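Local coordinates for protein 432aa long hypothetical deoxyribodipyrimidine photolyase (Sulfolobus tokodaii, PDB 2E0I) that probably repairs UV-damaged DNA by light-driven splitting of cyclobutane pyrimidine dimers, binding two FAD molecules, one of them a likely light-harvesting cofactor, at residues N96-P101 with E125-T130; T130-F135 with L253-P258; V315-V320 with F362-P367; K321-D326 with S409-W414. All coordinates share one frame; numbering follows the deposited sequence.

Contact 1 (N96-P101 with E125-T130). With FAD (flavin-adenine dinucleotide), chain F.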
# COMPACT_ATOMS: atom_id res chain seq x y z
N ASN A 96 4.97 15.22 8.65
CA ASN A 96 5.88 14.58 7.71
C ASN A 96 5.17 14.69 6.37
O ASN A 96 4.08 14.17 6.19
CB ASN A 96 6.09 13.12 8.10
CG ASN A 96 7.03 12.96 9.27
OD1 ASN A 96 6.79 12.16 10.16
ND2 ASN A 96 8.12 13.71 9.26
N GLU A 97 5.80 15.37 5.42
CA GLU A 97 5.23 15.57 4.10
C GLU A 97 4.97 14.24 3.42
O GLU A 97 5.65 13.25 3.70
CB GLU A 97 6.20 16.37 3.25
CG GLU A 97 7.42 15.56 2.87
CD GLU A 97 8.35 16.30 1.95
OE1 GLU A 97 9.37 15.70 1.54
OE2 GLU A 97 8.06 17.48 1.64
N ASP A 98 3.99 14.21 2.53
CA ASP A 98 3.69 13.00 1.78
C ASP A 98 3.86 13.38 0.31
O ASP A 98 4.21 14.52 0.01
CB ASP A 98 2.28 12.48 2.05
CG ASP A 98 2.15 10.96 1.86
OD1 ASP A 98 2.86 10.39 0.99
OD2 ASP A 98 1.34 10.33 2.57
N TYR A 99 3.60 12.46 -0.60
CA TYR A 99 3.85 12.72 -2.00
C TYR A 99 2.72 12.51 -2.99
O TYR A 99 2.97 12.30 -4.16
CB TYR A 99 5.07 11.90 -2.41
CG TYR A 99 6.23 12.12 -1.46
CD1 TYR A 99 7.04 13.25 -1.57
CD2 TYR A 99 6.46 11.26 -0.38
CE1 TYR A 99 8.03 13.53 -0.64
CE2 TYR A 99 7.46 11.53 0.57
CZ TYR A 99 8.23 12.68 0.43
OH TYR A 99 9.21 13.00 1.36
N THR A 100 1.47 12.55 -2.54
CA THR A 100 0.35 12.39 -3.48
C THR A 100 -0.38 13.71 -3.64
O THR A 100 -0.39 14.55 -2.74
CB THR A 100 -0.70 11.35 -3.01
OG1 THR A 100 -1.20 11.74 -1.72
CG2 THR A 100 -0.11 9.97 -2.94
N PRO A 101 -1.02 13.90 -4.80
CA PRO A 101 -1.76 15.13 -5.07
C PRO A 101 -2.62 15.55 -3.86
O PRO A 101 -2.56 16.68 -3.38
CB PRO A 101 -2.60 14.76 -6.28
CG PRO A 101 -1.66 13.82 -7.03
CD PRO A 101 -1.07 12.96 -5.94
N GLU A 125 10.81 15.28 5.71
CA GLU A 125 10.85 14.05 4.94
C GLU A 125 11.03 12.90 5.92
O GLU A 125 11.88 12.97 6.82
CB GLU A 125 12.02 14.07 3.94
CG GLU A 125 11.76 14.93 2.71
CD GLU A 125 12.90 14.89 1.69
OE1 GLU A 125 13.24 13.80 1.18
OE2 GLU A 125 13.45 15.97 1.38
N ASP A 126 10.24 11.84 5.77
CA ASP A 126 10.33 10.69 6.66
C ASP A 126 9.96 9.38 6.00
O ASP A 126 10.58 8.36 6.25
CB ASP A 126 9.44 10.91 7.90
CG ASP A 126 9.46 9.73 8.88
OD1 ASP A 126 8.57 8.86 8.80
OD2 ASP A 126 10.38 9.67 9.74
N TYR A 127 8.96 9.40 5.14
CA TYR A 127 8.49 8.19 4.48
C TYR A 127 9.48 7.54 3.55
O TYR A 127 9.46 6.33 3.40
CB TYR A 127 7.19 8.46 3.73
CG TYR A 127 6.07 8.90 4.63
CD1 TYR A 127 5.28 9.98 4.30
CD2 TYR A 127 5.86 8.28 5.85
CE1 TYR A 127 4.30 10.45 5.17
CE2 TYR A 127 4.89 8.73 6.73
CZ TYR A 127 4.11 9.82 6.40
OH TYR A 127 3.21 10.33 7.33
N LEU A 128 10.36 8.32 2.94
CA LEU A 128 11.33 7.75 1.99
C LEU A 128 12.66 7.33 2.63
O LEU A 128 13.09 7.86 3.65
CB LEU A 128 11.62 8.74 0.86
CG LEU A 128 10.46 9.20 -0.02
CD1 LEU A 128 10.85 10.49 -0.69
CD2 LEU A 128 10.07 8.15 -1.05
N LEU A 129 13.29 6.36 1.99
CA LEU A 129 14.56 5.83 2.44
C LEU A 129 15.65 6.75 1.88
O LEU A 129 16.73 6.86 2.45
CB LEU A 129 14.73 4.43 1.87
CG LEU A 129 15.57 3.39 2.59
CD1 LEU A 129 15.09 3.21 4.02
CD2 LEU A 129 15.47 2.09 1.83
N THR A 130 15.34 7.42 0.78
CA THR A 130 16.28 8.31 0.10
C THR A 130 15.72 9.73 -0.10
O THR A 130 14.50 9.91 -0.18
CB THR A 130 16.65 7.74 -1.30
OG1 THR A 130 15.49 7.75 -2.15
CG2 THR A 130 17.11 6.30 -1.19
PA FAD F . -5.88 8.15 0.73
O1A FAD F . -5.43 7.07 -0.18
O2A FAD F . -6.86 7.97 1.83
O5B FAD F . -6.87 8.87 -0.32
C5B FAD F . -7.38 10.18 -0.06
C4B FAD F . -8.19 10.72 -1.24
O4B FAD F . -7.55 10.29 -2.45
C3B FAD F . -9.60 10.13 -1.28
O3B FAD F . -10.46 11.00 -2.01
C2B FAD F . -9.36 8.84 -2.06
O2B FAD F . -10.58 8.41 -2.66
C1B FAD F . -8.43 9.38 -3.14
N9A FAD F . -7.67 8.30 -3.82
C8A FAD F . -6.95 7.36 -3.21
N7A FAD F . -6.37 6.57 -4.11
C5A FAD F . -6.72 7.02 -5.32
C6A FAD F . -6.42 6.64 -6.62
N6A FAD F . -5.64 5.58 -6.85
N1A FAD F . -6.94 7.33 -7.64
C2A FAD F . -7.74 8.36 -7.43
N3A FAD F . -8.05 8.75 -6.20
C4A FAD F . -7.56 8.11 -5.13
N1 FAD F . -4.84 9.69 7.39
C2 FAD F . -5.36 10.71 8.20
O2 FAD F . -4.63 11.60 8.61
N3 FAD F . -6.73 10.72 8.49
C4 FAD F . -7.57 9.72 7.97
O4 FAD F . -8.77 9.73 8.24
C4X FAD F . -7.05 8.73 7.15
N5 FAD F . -7.89 7.77 6.57
C5X FAD F . -7.37 6.79 5.72
C6 FAD F . -8.23 5.90 5.08
C7 FAD F . -7.74 4.97 4.17
C7M FAD F . -8.70 4.01 3.47
C8 FAD F . -6.37 4.93 3.90
C8M FAD F . -5.79 3.93 2.90
C9 FAD F . -5.51 5.82 4.55
C9A FAD F . -6.00 6.74 5.46
N10 FAD F . -5.15 7.67 6.08
C10 FAD F . -5.69 8.71 6.86
C1' FAD F . -3.69 7.63 5.85
C2' FAD F . -3.27 8.32 4.55
O2' FAD F . -2.50 7.41 3.76
C3' FAD F . -2.46 9.58 4.85
O3' FAD F . -3.29 10.53 5.54
C4' FAD F . -1.94 10.21 3.55
O4' FAD F . -1.02 11.26 3.88
C5' FAD F . -3.09 10.79 2.72
O5' FAD F . -2.83 10.68 1.32
P FAD F . -3.35 9.40 0.50
O1P FAD F . -3.15 9.69 -0.94
O2P FAD F . -2.75 8.17 1.06
O3P FAD F . -4.93 9.44 0.81
O HOH W 1 8.16 12.01 3.84

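Contact 2 (T130-F135 with L253-P258)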
# COMPACT_ATOMS: atom_id res chain seq x y z
N THR A 130 15.34 7.42 0.78
CA THR A 130 16.28 8.31 0.10
C THR A 130 15.72 9.73 -0.10
O THR A 130 14.50 9.91 -0.18
CB THR A 130 16.65 7.74 -1.30
OG1 THR A 130 15.49 7.75 -2.15
CG2 THR A 130 17.11 6.30 -1.19
N PRO A 131 16.60 10.74 -0.18
CA PRO A 131 16.20 12.14 -0.38
C PRO A 131 15.51 12.29 -1.73
O PRO A 131 16.03 11.81 -2.75
CB PRO A 131 17.52 12.89 -0.32
CG PRO A 131 18.33 12.05 0.60
CD PRO A 131 18.04 10.66 0.10
N LYS A 132 14.37 12.98 -1.77
CA LYS A 132 13.66 13.11 -3.02
C LYS A 132 14.38 13.85 -4.14
O LYS A 132 14.08 13.64 -5.31
CB LYS A 132 12.28 13.73 -2.80
CG LYS A 132 12.27 15.11 -2.24
CD LYS A 132 10.85 15.62 -2.19
CE LYS A 132 10.76 16.99 -1.56
NZ LYS A 132 9.36 17.50 -1.60
N SER A 133 15.32 14.72 -3.78
CA SER A 133 16.05 15.46 -4.80
C SER A 133 16.85 14.52 -5.70
O SER A 133 17.13 14.83 -6.85
CB SER A 133 17.00 16.46 -4.16
OG SER A 133 18.08 15.77 -3.57
N LEU A 134 17.19 13.35 -5.16
CA LEU A 134 17.97 12.35 -5.88
C LEU A 134 17.24 11.60 -6.99
O LEU A 134 17.84 10.74 -7.63
CB LEU A 134 18.53 11.31 -4.92
CG LEU A 134 19.41 11.77 -3.76
CD1 LEU A 134 19.86 10.55 -2.97
CD2 LEU A 134 20.59 12.53 -4.31
N PHE A 135 15.97 11.89 -7.23
CA PHE A 135 15.28 11.15 -8.28
C PHE A 135 15.35 11.82 -9.65
O PHE A 135 15.10 13.02 -9.79
CB PHE A 135 13.82 10.93 -7.90
CG PHE A 135 13.09 10.02 -8.85
CD1 PHE A 135 13.22 8.64 -8.74
CD2 PHE A 135 12.32 10.54 -9.88
CE1 PHE A 135 12.59 7.79 -9.65
CE2 PHE A 135 11.68 9.70 -10.80
CZ PHE A 135 11.82 8.33 -10.69
N LEU A 253 8.31 8.23 -8.38
CA LEU A 253 7.85 8.23 -9.75
C LEU A 253 6.54 9.03 -9.79
O LEU A 253 6.37 9.93 -10.60
CB LEU A 253 7.60 6.81 -10.23
CG LEU A 253 7.24 6.69 -11.71
CD1 LEU A 253 8.43 7.11 -12.55
CD2 LEU A 253 6.88 5.25 -12.02
N ALA A 254 5.62 8.69 -8.89
CA ALA A 254 4.33 9.35 -8.83
C ALA A 254 4.47 10.80 -8.39
O ALA A 254 3.76 11.68 -8.87
CB ALA A 254 3.40 8.62 -7.87
N TYR A 255 5.40 11.06 -7.49
CA TYR A 255 5.58 12.41 -7.02
C TYR A 255 5.97 13.37 -8.15
O TYR A 255 5.49 14.50 -8.20
CB TYR A 255 6.65 12.44 -5.93
CG TYR A 255 6.95 13.81 -5.42
CD1 TYR A 255 5.97 14.57 -4.81
CD2 TYR A 255 8.23 14.36 -5.55
CE1 TYR A 255 6.24 15.85 -4.31
CE2 TYR A 255 8.53 15.64 -5.06
CZ TYR A 255 7.53 16.38 -4.44
OH TYR A 255 7.81 17.65 -3.96
N TYR A 256 6.82 12.90 -9.05
CA TYR A 256 7.28 13.72 -10.16
C TYR A 256 6.44 13.59 -11.43
O TYR A 256 6.69 14.30 -12.41
CB TYR A 256 8.75 13.39 -10.46
CG TYR A 256 9.72 13.93 -9.43
CD1 TYR A 256 9.91 15.31 -9.27
CD2 TYR A 256 10.46 13.06 -8.63
CE1 TYR A 256 10.81 15.81 -8.34
CE2 TYR A 256 11.37 13.56 -7.69
CZ TYR A 256 11.53 14.93 -7.56
OH TYR A 256 12.39 15.42 -6.61
N ASN A 257 5.45 12.70 -11.41
CA ASN A 257 4.57 12.48 -12.55
C ASN A 257 3.14 12.27 -12.04
O ASN A 257 2.55 11.21 -12.20
CB ASN A 257 5.00 11.25 -13.35
CG ASN A 257 6.43 11.35 -13.88
OD1 ASN A 257 6.74 12.14 -14.78
ND2 ASN A 257 7.32 10.53 -13.32
N PRO A 258 2.57 13.31 -11.42
CA PRO A 258 1.22 13.25 -10.87
C PRO A 258 0.17 12.70 -11.84
O PRO A 258 -0.86 12.17 -11.42
CB PRO A 258 0.93 14.70 -10.49
CG PRO A 258 2.28 15.25 -10.21
CD PRO A 258 3.12 14.67 -11.31

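Contact 3 (V315-V320 with F362-P367)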
# COMPACT_ATOMS: atom_id res chain seq x y z
N VAL A 315 -2.51 -11.97 -11.04
CA VAL A 315 -3.89 -11.54 -11.01
C VAL A 315 -4.07 -10.26 -11.82
O VAL A 315 -5.00 -10.12 -12.60
CB VAL A 315 -4.33 -11.36 -9.53
CG1 VAL A 315 -5.22 -10.14 -9.37
CG2 VAL A 315 -5.05 -12.62 -9.06
N ALA A 316 -3.15 -9.32 -11.64
CA ALA A 316 -3.20 -8.06 -12.35
C ALA A 316 -2.99 -8.29 -13.84
O ALA A 316 -3.64 -7.67 -14.68
CB ALA A 316 -2.15 -7.11 -11.79
N PHE A 317 -2.07 -9.19 -14.17
CA PHE A 317 -1.78 -9.51 -15.56
C PHE A 317 -3.05 -10.02 -16.23
O PHE A 317 -3.47 -9.51 -17.27
CB PHE A 317 -0.70 -10.60 -15.63
CG PHE A 317 -0.58 -11.27 -16.97
CD1 PHE A 317 0.09 -10.64 -18.03
CD2 PHE A 317 -1.14 -12.53 -17.20
CE1 PHE A 317 0.19 -11.26 -19.29
CE2 PHE A 317 -1.05 -13.16 -18.45
CZ PHE A 317 -0.38 -12.52 -19.50
N PHE A 318 -3.66 -11.03 -15.62
CA PHE A 318 -4.87 -11.65 -16.13
C PHE A 318 -6.01 -10.67 -16.42
O PHE A 318 -6.72 -10.80 -17.43
CB PHE A 318 -5.35 -12.71 -15.15
CG PHE A 318 -6.38 -13.64 -15.72
CD1 PHE A 318 -5.99 -14.76 -16.45
CD2 PHE A 318 -7.74 -13.39 -15.55
CE1 PHE A 318 -6.93 -15.61 -17.00
CE2 PHE A 318 -8.69 -14.24 -16.10
CZ PHE A 318 -8.29 -15.34 -16.82
N LEU A 319 -6.20 -9.70 -15.55
CA LEU A 319 -7.28 -8.75 -15.76
C LEU A 319 -7.00 -7.81 -16.93
O LEU A 319 -7.89 -7.49 -17.71
CB LEU A 319 -7.54 -7.91 -14.51
CG LEU A 319 -8.59 -6.81 -14.67
CD1 LEU A 319 -9.96 -7.43 -14.82
CD2 LEU A 319 -8.55 -5.86 -13.48
N VAL A 320 -5.75 -7.37 -17.05
CA VAL A 320 -5.43 -6.44 -18.10
C VAL A 320 -5.12 -7.04 -19.46
O VAL A 320 -5.74 -6.68 -20.46
CB VAL A 320 -4.26 -5.54 -17.68
CG1 VAL A 320 -3.99 -4.51 -18.75
CG2 VAL A 320 -4.58 -4.85 -16.36
N PHE A 362 6.52 -5.67 -23.49
CA PHE A 362 5.18 -6.22 -23.33
C PHE A 362 5.32 -7.61 -22.71
O PHE A 362 5.41 -8.62 -23.41
CB PHE A 362 4.45 -6.31 -24.67
CG PHE A 362 3.01 -6.72 -24.55
CD1 PHE A 362 2.67 -8.06 -24.40
CD2 PHE A 362 1.99 -5.78 -24.57
CE1 PHE A 362 1.34 -8.45 -24.28
CE2 PHE A 362 0.66 -6.15 -24.45
CZ PHE A 362 0.33 -7.49 -24.31
N ARG A 363 5.33 -7.64 -21.39
CA ARG A 363 5.49 -8.88 -20.64
C ARG A 363 4.23 -9.72 -20.58
O ARG A 363 3.13 -9.20 -20.40
CB ARG A 363 5.97 -8.54 -19.23
CG ARG A 363 6.38 -9.74 -18.41
CD ARG A 363 7.35 -9.30 -17.35
NE ARG A 363 8.35 -8.40 -17.92
CZ ARG A 363 9.55 -8.16 -17.40
NH1 ARG A 363 9.92 -8.76 -16.27
NH2 ARG A 363 10.38 -7.33 -18.02
N VAL A 364 4.39 -11.03 -20.72
CA VAL A 364 3.26 -11.96 -20.68
C VAL A 364 3.60 -13.21 -19.86
O VAL A 364 4.73 -13.68 -19.87
CB VAL A 364 2.83 -12.39 -22.09
CG1 VAL A 364 3.99 -13.01 -22.81
CG2 VAL A 364 1.70 -13.38 -22.01
N PHE A 365 2.61 -13.73 -19.15
CA PHE A 365 2.79 -14.92 -18.32
C PHE A 365 1.82 -16.01 -18.75
O PHE A 365 0.71 -15.73 -19.20
CB PHE A 365 2.53 -14.61 -16.85
CG PHE A 365 3.47 -13.62 -16.26
CD1 PHE A 365 4.82 -13.93 -16.11
CD2 PHE A 365 3.02 -12.37 -15.84
CE1 PHE A 365 5.71 -13.01 -15.56
CE2 PHE A 365 3.89 -11.44 -15.29
CZ PHE A 365 5.24 -11.76 -15.15
N ASN A 366 2.23 -17.26 -18.60
CA ASN A 366 1.37 -18.38 -18.94
C ASN A 366 0.69 -18.81 -17.65
O ASN A 366 1.31 -19.38 -16.76
CB ASN A 366 2.18 -19.54 -19.50
CG ASN A 366 1.31 -20.66 -19.99
OD1 ASN A 366 0.35 -21.06 -19.31
ND2 ASN A 366 1.64 -21.18 -21.16
N PRO A 367 -0.62 -18.54 -17.52
CA PRO A 367 -1.37 -18.90 -16.33
C PRO A 367 -1.10 -20.31 -15.84
O PRO A 367 -0.75 -20.52 -14.68
CB PRO A 367 -2.81 -18.72 -16.76
CG PRO A 367 -2.72 -17.57 -17.70
CD PRO A 367 -1.50 -17.91 -18.53

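Contact 4 (K321-D326 with S409-W414)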
# COMPACT_ATOMS: atom_id res chain seq x y z
N LYS A 321 -4.17 -7.97 -19.49
CA LYS A 321 -3.75 -8.58 -20.74
C LYS A 321 -4.48 -9.84 -21.19
O LYS A 321 -4.14 -10.41 -22.22
CB LYS A 321 -2.24 -8.84 -20.69
CG LYS A 321 -1.47 -7.53 -20.72
CD LYS A 321 0.03 -7.73 -20.64
CE LYS A 321 0.74 -6.38 -20.68
NZ LYS A 321 2.22 -6.51 -20.51
N VAL A 322 -5.49 -10.27 -20.45
CA VAL A 322 -6.24 -11.45 -20.85
C VAL A 322 -7.72 -11.15 -20.92
O VAL A 322 -8.37 -11.50 -21.89
CB VAL A 322 -5.96 -12.64 -19.89
CG1 VAL A 322 -6.88 -13.81 -20.20
CG2 VAL A 322 -4.52 -13.10 -20.04
N LEU A 323 -8.27 -10.50 -19.90
CA LEU A 323 -9.70 -10.18 -19.91
C LEU A 323 -9.87 -8.82 -20.56
O LEU A 323 -10.99 -8.33 -20.74
CB LEU A 323 -10.27 -10.16 -18.48
CG LEU A 323 -10.21 -11.46 -17.67
CD1 LEU A 323 -10.81 -11.23 -16.31
CD2 LEU A 323 -10.97 -12.55 -18.39
N PHE A 324 -8.74 -8.21 -20.91
CA PHE A 324 -8.69 -6.91 -21.56
C PHE A 324 -9.56 -5.83 -20.86
O PHE A 324 -10.40 -5.18 -21.49
CB PHE A 324 -9.07 -7.07 -23.04
CG PHE A 324 -8.64 -5.93 -23.91
CD1 PHE A 324 -7.43 -5.28 -23.71
CD2 PHE A 324 -9.45 -5.51 -24.97
CE1 PHE A 324 -7.03 -4.23 -24.54
CE2 PHE A 324 -9.06 -4.45 -25.81
CZ PHE A 324 -7.85 -3.82 -25.60
N VAL A 325 -9.33 -5.67 -19.56
CA VAL A 325 -10.04 -4.68 -18.75
C VAL A 325 -9.05 -3.57 -18.34
O VAL A 325 -7.91 -3.85 -17.96
CB VAL A 325 -10.67 -5.33 -17.50
CG1 VAL A 325 -11.28 -4.26 -16.62
CG2 VAL A 325 -11.72 -6.34 -17.91
N ASP A 326 -9.49 -2.32 -18.43
CA ASP A 326 -8.65 -1.18 -18.09
C ASP A 326 -7.96 -1.38 -16.74
O ASP A 326 -8.61 -1.72 -15.76
CB ASP A 326 -9.51 0.09 -18.08
CG ASP A 326 -8.69 1.36 -17.98
OD1 ASP A 326 -9.28 2.44 -18.13
OD2 ASP A 326 -7.46 1.29 -17.75
N SER A 409 -15.38 -23.52 -15.84
CA SER A 409 -14.25 -23.83 -16.70
C SER A 409 -13.73 -22.49 -17.21
O SER A 409 -14.44 -21.49 -17.17
CB SER A 409 -14.70 -24.71 -17.87
OG SER A 409 -15.80 -24.13 -18.53
N PRO A 410 -12.47 -22.45 -17.67
CA PRO A 410 -11.90 -21.20 -18.17
C PRO A 410 -12.90 -20.32 -18.91
O PRO A 410 -13.55 -20.76 -19.85
CB PRO A 410 -10.74 -21.68 -19.06
CG PRO A 410 -10.95 -23.18 -19.20
CD PRO A 410 -11.55 -23.57 -17.90
N ILE A 411 -13.04 -19.07 -18.47
CA ILE A 411 -13.98 -18.14 -19.10
C ILE A 411 -13.45 -17.52 -20.39
O ILE A 411 -14.13 -16.72 -21.00
CB ILE A 411 -14.38 -16.98 -18.15
CG1 ILE A 411 -13.15 -16.14 -17.79
CG2 ILE A 411 -15.04 -17.55 -16.90
CD1 ILE A 411 -13.48 -14.79 -17.18
N VAL A 412 -12.24 -17.90 -20.78
CA VAL A 412 -11.60 -17.42 -22.01
C VAL A 412 -10.30 -18.19 -22.21
O VAL A 412 -9.79 -18.80 -21.27
CB VAL A 412 -11.21 -15.91 -21.93
CG1 VAL A 412 -12.42 -15.02 -22.12
CG2 VAL A 412 -10.56 -15.62 -20.61
N ASN A 413 -9.78 -18.18 -23.43
CA ASN A 413 -8.50 -18.83 -23.71
C ASN A 413 -7.48 -17.70 -23.62
O ASN A 413 -7.47 -16.81 -24.47
CB ASN A 413 -8.46 -19.41 -25.13
CG ASN A 413 -7.03 -19.81 -25.56
OD1 ASN A 413 -6.71 -19.85 -26.75
ND2 ASN A 413 -6.17 -20.12 -24.57
N TRP A 414 -6.62 -17.75 -22.62
CA TRP A 414 -5.64 -16.69 -22.44
C TRP A 414 -4.75 -16.43 -23.65
O TRP A 414 -4.50 -15.29 -24.01
CB TRP A 414 -4.76 -16.98 -21.22
CG TRP A 414 -3.75 -18.04 -21.47
CD1 TRP A 414 -3.96 -19.39 -21.49
CD2 TRP A 414 -2.37 -17.84 -21.81
NE1 TRP A 414 -2.79 -20.04 -21.82
CE2 TRP A 414 -1.80 -19.11 -22.02
CE3 TRP A 414 -1.56 -16.71 -21.95
CZ2 TRP A 414 -0.46 -19.29 -22.37
CZ3 TRP A 414 -0.23 -16.88 -22.30
CH2 TRP A 414 0.30 -18.16 -22.51

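Contact 1 (N96-P101 with E125-T130)
Glu-97 and Tyr-99 are joined to Asp-126 through one water. It accepts the N-H of Asp-126 (water O to N 2.8 Å) and donates to Glu-97 O at 2.8 Å and to Tyr-99 OH at 2.9 Å; no direct hydrogen bond crosses between the loops. Beside this bridge the phenol of Tyr-99 meets Leu-128 tip to tip, CZ lying 3.6 Å from CD1, while CB of Tyr-127 sits at the edge of the same ring. The Tyr-127 ring rests against loop 96-101, its CD1 3.3 Å from Glu-97 O, and crosses the Asp-98 side chain at about a right angle. Asp-98 OD2 accepts from FAD O4' at 2.9 Å, and its OD1 takes the N-H of Tyr-99 and a salt bridge from Arg-9. Next to it, Thr-100 OG1 donates to the phosphate oxygen O1P of FAD at 2.9 Å. Asp-126 is paired with Arg-228 and Arg-12. Both loops follow strands of the parallel sheet of the alpha/beta domain. The chemistry implies loops that meet through a water bridge and packing, while Asp-98 and Thr-100 also bond to the FAD, consistent with an antenna site.

Contact 2 (T130-F135 with L253-P258)
Lys-132 is held to the end of helix 238-256 at both its side chain and its carbonyl. Its ammonium NZ donates to Tyr-255 OH at 2.8 Å, and its carbonyl O receives the hydroxyl of Tyr-256, OH to O again 2.8 Å. The second donor stands well above the carbonyl plane, 60° out of it. From the opposite face the same oxygen takes the N-H of Phe-135, N to O 3.2 Å; this bond closes the 3-10 turn 132-134, and the one from Tyr-256 links the turn to the helix. The lysine leaves the backbone with CG between N and the carbonyl carbon (chi1 62°) and then runs extended, which brings CD within 3.7 Å of Tyr-255 CE2. NZ has a further, long and weak ion pair with Glu-97.

Outward from these bonds the packing is aromatic. Phe-135 and Tyr-256 run antiparallel alongside one another and meet rim to rim, their planes only 8° apart and neither ring over the other; CD2 of Phe-135 lies 3.4 Å from CD2 of Tyr-256. Tyr-255 CD2 rests over the centre of the Tyr-256 ring. One face of Phe-135 looks onto the backbone N of Leu-253, and its CZ reaches Leu-253 CD1 at 4.1 Å. Asn-257 ND2 donates back to Leu-253 O, one turn earlier. The arrangement is an interdomain contact of the photolyase fold, joining a loop of the alpha/beta domain to the helical FAD-binding domain.

Contact 3 (V315-V320 with F362-P367)
Phe-317 presents one face of its ring to the loop 362-367, where it is met by the edge of Phe-365. The two rings form a T-shaped pair, with centroids 5.5 Å apart and planes at 75°. Phe-365 CD2 stands above the plane, offset toward the rim, 3.9 Å from CG of Phe-317. The backbone N of Phe-365 lies over one face of the ring, and its CB makes a CH-pi contact, 4.3 Å from the ring centroid. At the edge of the Phe-317 ring, near its plane, is the carbonyl O of Arg-363, 3.8 Å from CE1.

The setting is the helical FAD-binding domain of the photolyase fold. Helix 309-322, which puts Ala-316 against the flavin cofactor, sends Phe-317 outward into the loop that leads to helix 367-374. CG stands anti to the backbone N (chi1 165°); at the far end of the ring CZ touches Val-364 CG2, and CE2 lies close to Phe-365 O. Arg-363 turns its guanidinium elsewhere, to a salt bridge with Asp-359.

No hydrogen bond crosses between the segments, so aromatic and aliphatic packing carries the contact. A smaller second touch occurs where the new helix starts. Asn-366 is its N-cap, OD1 accepting from Lys-369 N, and the proline after it turns toward helix 309-322. There Pro-367 CG comes to the edge of the Phe-318 ring, near its plane, 4.5 Å from CD1.

Contact 4 (K321-D326 with S409-W414)
Val-322, at the weakly bonded end of helix 309-322, and Leu-323 just after it fill the closely packed part of this contact with branched aliphatic carbon. Leu-323 sends a single methyl across: CD2 lies 3.6 Å from Ile-411 CD1 and 3.8 Å from Val-412 CG2, the leucine crossing each of these side chains at about a right angle. Next to it, Val-322 directs its CB toward segment 409-414, its CG1 resting 3.9 Å from Trp-414 CB and 4.1 Å from Val-412 CG2. Val-412 CG2 thus touches both residues.

The other side is looser. Asn-413, an N-cap residue, is exposed and has its CB directed away, and Ile-411 is partly exposed. Trp-414 gives the contact its CA and CB, but its indole leads away and meets Trp-368 with planes at about 60°. Tyr-280 of helix 278-286 packs on Leu-323, Ile-411 and Val-412.

Between the segments there is no hydrogen bond. Two backbone atoms of the loop, Val-412 O and Trp-414 N, are hydrogen-bonded to Tyr-291 OH. The chemistry implies that between the two segments the contact is apolar packing without directional bonds, seating the helix end against the loop that starts helix 414-427.

How the contacts relate
The four contacts form two adjoining pairs on separate parts of the molecule. Contact 1 is buried beside a bound FAD and relies on water, carboxylates and ligand bonds; contact 2, at the surface, shares Thr-130 with it and carries the link on to the helical domain, with direct hydrogen bonds and rings. The centres of contacts 1 and 2 are about 9 Å apart. Contacts 3 and 4 lie equally close to one another, within the helical domain, and both use helix 309-322; each is partly buried and has no hydrogen bond across its segments, contact 3 being mainly aromatic and contact 4 aliphatic. Lys-321 NZ bonds to Arg-363 O between them. Contacts 1 and 4 are about 37 Å apart between centres.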